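PDB 2E87: OBG-type G domain-containing protein from Pyrococcus horikoshii, which binds guanine nucleotide, with GDP held in its Obg-type G domain, and is probably a GTPase of the NOG1 family whose cellular role is unknown. Local coordinates for residues 335-338 / 339-343; 304-308 / 309-313. All coordinates share one frame; numbering follows the deposited sequence.

Interaction 1 (335-338 / 339-343)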
loop_
_atom_site.group_PDB
_atom_site.type_symbol
_atom_site.label_atom_id
_atom_site.label_comp_id
_atom_site.label_asym_id
_atom_site.label_seq_id
_atom_site.Cartn_x
_atom_site.Cartn_y
_atom_site.Cartn_z
ATOM N N ARG A 335 20.306 -15.865 3.801
ATOM C CA ARG A 335 21.255 -15.589 2.716
ATOM C C ARG A 335 20.810 -16.185 1.377
ATOM O O ARG A 335 20.980 -15.567 0.326
ATOM C CB ARG A 335 22.655 -16.088 3.070
ATOM C CG ARG A 335 23.672 -15.876 1.971
ATOM C CD ARG A 335 25.084 -16.083 2.488
ATOM N NE ARG A 335 25.762 -14.807 2.688
ATOM C CZ ARG A 335 26.580 -14.245 1.804
ATOM N NH1 ARG A 335 26.837 -14.849 0.648
ATOM N NH2 ARG A 335 27.129 -13.068 2.074
ATOM N N PRO A 336 20.256 -17.407 1.391
ATOM C CA PRO A 336 19.823 -17.959 0.105
ATOM C C PRO A 336 18.767 -17.073 -0.551
ATOM O O PRO A 336 18.891 -16.712 -1.720
ATOM C CB PRO A 336 19.298 -19.357 0.471
ATOM C CG PRO A 336 19.115 -19.321 1.967
ATOM C CD PRO A 336 20.242 -18.444 2.434
ATOM N N LEU A 337 17.735 -16.709 0.205
ATOM C CA LEU A 337 16.687 -15.850 -0.328
ATOM C C LEU A 337 17.280 -14.532 -0.811
ATOM O O LEU A 337 16.834 -13.979 -1.808
ATOM C CB LEU A 337 15.618 -15.563 0.730
ATOM C CG LEU A 337 14.564 -14.552 0.261
ATOM C CD1 LEU A 337 13.864 -15.088 -0.981
ATOM C CD2 LEU A 337 13.553 -14.277 1.364
ATOM N N ALA A 338 18.281 -14.027 -0.098
ATOM C CA ALA A 338 18.918 -12.767 -0.470
ATOM C C ALA A 338 19.605 -12.875 -1.838
ATOM O O ALA A 338 19.558 -11.943 -2.640
ATOM C CB ALA A 338 19.934 -12.364 0.594
ATOM N N GLU A 339 20.245 -14.016 -2.094
ATOM C CA GLU A 339 20.929 -14.243 -3.367
ATOM C C GLU A 339 19.891 -14.399 -4.478
ATOM O O GLU A 339 20.055 -13.865 -5.573
ATOM C CB GLU A 339 21.823 -15.494 -3.281
ATOM C CG GLU A 339 22.963 -15.355 -2.263
ATOM C CD GLU A 339 23.796 -16.627 -2.084
ATOM O OE1 GLU A 339 23.214 -17.724 -1.941
ATOM O OE2 GLU A 339 25.039 -16.524 -2.065
ATOM N N LYS A 340 18.816 -15.119 -4.180
ATOM C CA LYS A 340 17.746 -15.326 -5.146
ATOM C C LYS A 340 17.077 -14.005 -5.504
ATOM O O LYS A 340 16.730 -13.785 -6.657
ATOM C CB LYS A 340 16.698 -16.296 -4.596
ATOM C CG LYS A 340 15.524 -16.507 -5.529
ATOM C CD LYS A 340 14.804 -17.807 -5.209
ATOM C CE LYS A 340 13.818 -18.184 -6.308
ATOM N NZ LYS A 340 13.392 -19.614 -6.216
ATOM N N VAL A 341 16.883 -13.139 -4.510
ATOM C CA VAL A 341 16.271 -11.832 -4.739
ATOM C C VAL A 341 17.189 -11.022 -5.641
ATOM O O VAL A 341 16.746 -10.420 -6.617
ATOM C CB VAL A 341 16.066 -11.051 -3.415
ATOM C CG1 VAL A 341 15.716 -9.602 -3.706
ATOM C CG2 VAL A 341 14.949 -11.684 -2.610
ATOM N N ALA A 342 18.471 -11.016 -5.302
ATOM C CA ALA A 342 19.464 -10.285 -6.074
ATOM C C ALA A 342 19.447 -10.717 -7.549
ATOM O O ALA A 342 19.401 -9.873 -8.447
ATOM C CB ALA A 342 20.851 -10.504 -5.469
ATOM N N ARG A 343 19.483 -12.027 -7.790
ATOM C CA ARG A 343 19.460 -12.558 -9.149
ATOM C C ARG A 343 18.232 -12.069 -9.893
ATOM O O ARG A 343 18.335 -11.486 -10.973
ATOM C CB ARG A 343 19.419 -14.083 -9.142
ATOM C CG ARG A 343 20.642 -14.754 -8.574
ATOM C CD ARG A 343 20.380 -16.239 -8.435
ATOM N NE ARG A 343 21.322 -16.877 -7.524
ATOM C CZ ARG A 343 21.028 -17.943 -6.788
ATOM N NH1 ARG A 343 19.817 -18.483 -6.860
ATOM N NH2 ARG A 343 21.942 -18.464 -5.978
#
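Glu339 meets Arg335 one helical turn earlier through both backbone and side chain. Its amide N donates to Arg335 O at 3.0 Å, and its carboxylate OE2 lies 3.7 Å from Arg335 NH1, a long salt bridge. The guanidinium and carboxylate planes stand 70° apart, and the pair is probably held by charge at long range rather than by a flat, two-pronged bond. Glu339 CG sits beside its own backbone N (chi1 -64°), which carries the chain back along the helix and brings CG to 3.3 Å from Arg335 O. A glutamine in its place would probably cost Arg335 the carboxylate charge facing NH1.

The other bonds repeat the i to i+4 pattern: Lys340 N to Pro336 O at 2.9 Å, Val341 N to Leu337 O at 2.8 Å and Ala342 N to Ala338 O at 3.0 Å. All belong to helix 323-350, the C-terminal helix of the chain, kinked where the N atoms of Pro336 and Leu337 make no bond to the turn before, Pro336 having no N-H to give. Its carbonyl nonetheless serves the next turn normally.

Leu337 and Val341 form an apolar pair on another side of the helix, CD1 to CG2 at 3.9 Å. Val341 CG2 also comes 3.1 Å from Leu337 O. Leu337 touches Pro168 and Asn248 as well, a flank that its branched apolar side chain suits. Small Ala338 fits the buried side, packing on Phe214 of strand 214-220 and on Pro168. Arg335 and Glu339 also touch Phe214, and Arg335 has a second, weak ion pair with Asp211.

Interaction 2 (304-308 / 309-313)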
loop_
_atom_site.group_PDB
_atom_site.type_symbol
_atom_site.label_atom_id
_atom_site.label_comp_id
_atom_site.label_asym_id
_atom_site.label_seq_id
_atom_site.Cartn_x
_atom_site.Cartn_y
_atom_site.Cartn_z
ATOM N N PHE A 304 9.876 -26.919 26.608
ATOM C CA PHE A 304 8.726 -26.610 25.760
ATOM C C PHE A 304 9.124 -26.334 24.314
ATOM O O PHE A 304 8.535 -26.884 23.379
ATOM C CB PHE A 304 7.995 -25.382 26.303
ATOM C CG PHE A 304 7.015 -24.787 25.337
ATOM C CD1 PHE A 304 5.797 -25.402 25.093
ATOM C CD2 PHE A 304 7.318 -23.620 24.656
ATOM C CE1 PHE A 304 4.895 -24.860 24.181
ATOM C CE2 PHE A 304 6.424 -23.072 23.744
ATOM C CZ PHE A 304 5.210 -23.693 23.507
ATOM N N VAL A 305 10.116 -25.466 24.136
ATOM C CA VAL A 305 10.578 -25.096 22.805
ATOM C C VAL A 305 11.072 -26.279 21.998
ATOM O O VAL A 305 10.593 -26.529 20.895
ATOM C CB VAL A 305 11.705 -24.052 22.868
ATOM C CG1 VAL A 305 12.263 -23.811 21.474
ATOM C CG2 VAL A 305 11.179 -22.759 23.449
ATOM N N LYS A 306 12.039 -27.007 22.543
ATOM C CA LYS A 306 12.577 -28.152 21.833
ATOM C C LYS A 306 11.483 -29.160 21.498
ATOM O O LYS A 306 11.578 -29.873 20.504
ATOM C CB LYS A 306 13.712 -28.785 22.644
ATOM C CG LYS A 306 14.939 -27.880 22.684
ATOM C CD LYS A 306 16.025 -28.355 23.629
ATOM C CE LYS A 306 17.208 -27.385 23.607
ATOM N NZ LYS A 306 18.272 -27.711 24.597
ATOM N N GLU A 307 10.430 -29.191 22.307
ATOM C CA GLU A 307 9.323 -30.103 22.061
ATOM C C GLU A 307 8.526 -29.700 20.827
ATOM O O GLU A 307 7.779 -30.508 20.277
ATOM C CB GLU A 307 8.389 -30.158 23.269
ATOM C CG GLU A 307 9.012 -30.790 24.495
ATOM C CD GLU A 307 8.022 -30.936 25.631
ATOM O OE1 GLU A 307 6.975 -31.584 25.415
ATOM O OE2 GLU A 307 8.290 -30.404 26.734
ATOM N N LYS A 308 8.671 -28.449 20.396
ATOM C CA LYS A 308 7.964 -27.972 19.210
ATOM C C LYS A 308 8.867 -28.126 17.992
ATOM O O LYS A 308 8.509 -27.729 16.884
ATOM C CB LYS A 308 7.568 -26.498 19.364
ATOM C CG LYS A 308 6.568 -26.211 20.472
ATOM C CD LYS A 308 5.165 -26.630 20.092
ATOM C CE LYS A 308 4.197 -26.296 21.205
ATOM N NZ LYS A 308 2.807 -26.690 20.862
ATOM N N GLY A 309 10.044 -28.699 18.208
ATOM C CA GLY A 309 10.982 -28.904 17.118
ATOM C C GLY A 309 11.870 -27.709 16.820
ATOM O O GLY A 309 12.438 -27.603 15.734
ATOM N N LEU A 310 12.002 -26.809 17.788
ATOM C CA LEU A 310 12.816 -25.624 17.604
ATOM C C LEU A 310 13.995 -25.596 18.561
ATOM O O LEU A 310 13.869 -25.948 19.731
ATOM C CB LEU A 310 11.959 -24.379 17.803
ATOM C CG LEU A 310 10.825 -24.228 16.791
ATOM C CD1 LEU A 310 9.764 -23.284 17.331
ATOM C CD2 LEU A 310 11.401 -23.739 15.471
ATOM N N ASN A 311 15.142 -25.174 18.043
ATOM C CA ASN A 311 16.355 -25.071 18.829
ATOM C C ASN A 311 16.540 -23.582 19.127
ATOM O O ASN A 311 16.995 -22.810 18.277
ATOM C CB ASN A 311 17.536 -25.629 18.027
ATOM C CG ASN A 311 18.756 -25.927 18.892
ATOM O OD1 ASN A 311 19.694 -26.601 18.449
ATOM N ND2 ASN A 311 18.753 -25.421 20.127
ATOM N N PRO A 312 16.176 -23.163 20.345
ATOM C CA PRO A 312 16.281 -21.774 20.784
ATOM C C PRO A 312 17.699 -21.281 21.029
ATOM O O PRO A 312 18.625 -22.066 21.226
ATOM C CB PRO A 312 15.451 -21.764 22.061
ATOM C CG PRO A 312 15.759 -23.101 22.642
ATOM C CD PRO A 312 15.661 -24.012 21.433
ATOM N N ILE A 313 17.848 -19.964 21.010
ATOM C CA ILE A 313 19.125 -19.323 21.252
ATOM C C ILE A 313 18.979 -18.473 22.513
ATOM O O ILE A 313 18.109 -17.599 22.583
ATOM C CB ILE A 313 19.512 -18.397 20.089
ATOM C CG1 ILE A 313 19.644 -19.207 18.799
ATOM C CG2 ILE A 313 20.794 -17.653 20.422
ATOM C CD1 ILE A 313 19.958 -18.372 17.575
#
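Residues 304-308 and 309-313 make a local contact at the C-terminal end of helix 295-307, where the chain stops winding and runs out toward strand 313-314. The turn is a Schellman motif. Gly309 N donates to Lys306 O at 3.0 Å, approaching from above the carbonyl plane, while Leu310 N reaches back to Val305 O in a weak bond of 3.4 Å. Lys306 O thus gains a partner, whereas Val305 O, already bound by Lys308 N, takes Leu310 N as a weak second one. The reversal depends on the positive phi of Gly309 (85°), a conformation in which a side chain would be driven against Lys308 O; glycine, having none, fits it readily.

Beyond the turn, the departing chain runs past the flank of the last turn. Val305 CG1 stands anti to its backbone N (chi1 174°), a setting that directs this methyl to the incoming loop, where it meets Leu310 CB at 3.7 Å and Pro312 CD at 3.4 Å. The same methyl lies against CB and CG of the pyrrolidine ring, the two side chains running antiparallel past one another. Lys306 lies across the proline, its CG within 4.1 Å of Pro312 CD. Its CA also forms a CA-H...O contact with Leu310 O at 3.3 Å. Lysine suits this exposed place because CG can pack on the proline while NZ runs on to a long, weak ion pair with Glu302.

Val305, Leu310 and Pro312 all rest on Val285 of strand 283-287. Leu310 also touches Phe271 of helix 264-277, and Ile313 continues into the sheet, its backbone hydrogen-bonded to Val285 and Ile287 and its side chain against helix 323-350.

How the interactions relate
Interaction 2 precedes interaction 1 along the chain: it ends helix 295-307 and leads into edge strand 313-314, after which helix 323-350 carries interaction 1. The two centres are 27 Å apart, and the nearest atoms about 14 Å, so they do not touch. Their connection runs through the fold, since Ile313 of interaction 2 packs on Leu325 and Glu329, earlier on the helix that holds 335-343. Interaction 2 is nearer the nucleotide: the Pro312 side chain lies about 10 Å from that of Asn288, a GDP-binding residue, and Ser316, Ala317 and Leu318, which also bind GDP, follow shortly after. Interaction 1 lies away from this pocket.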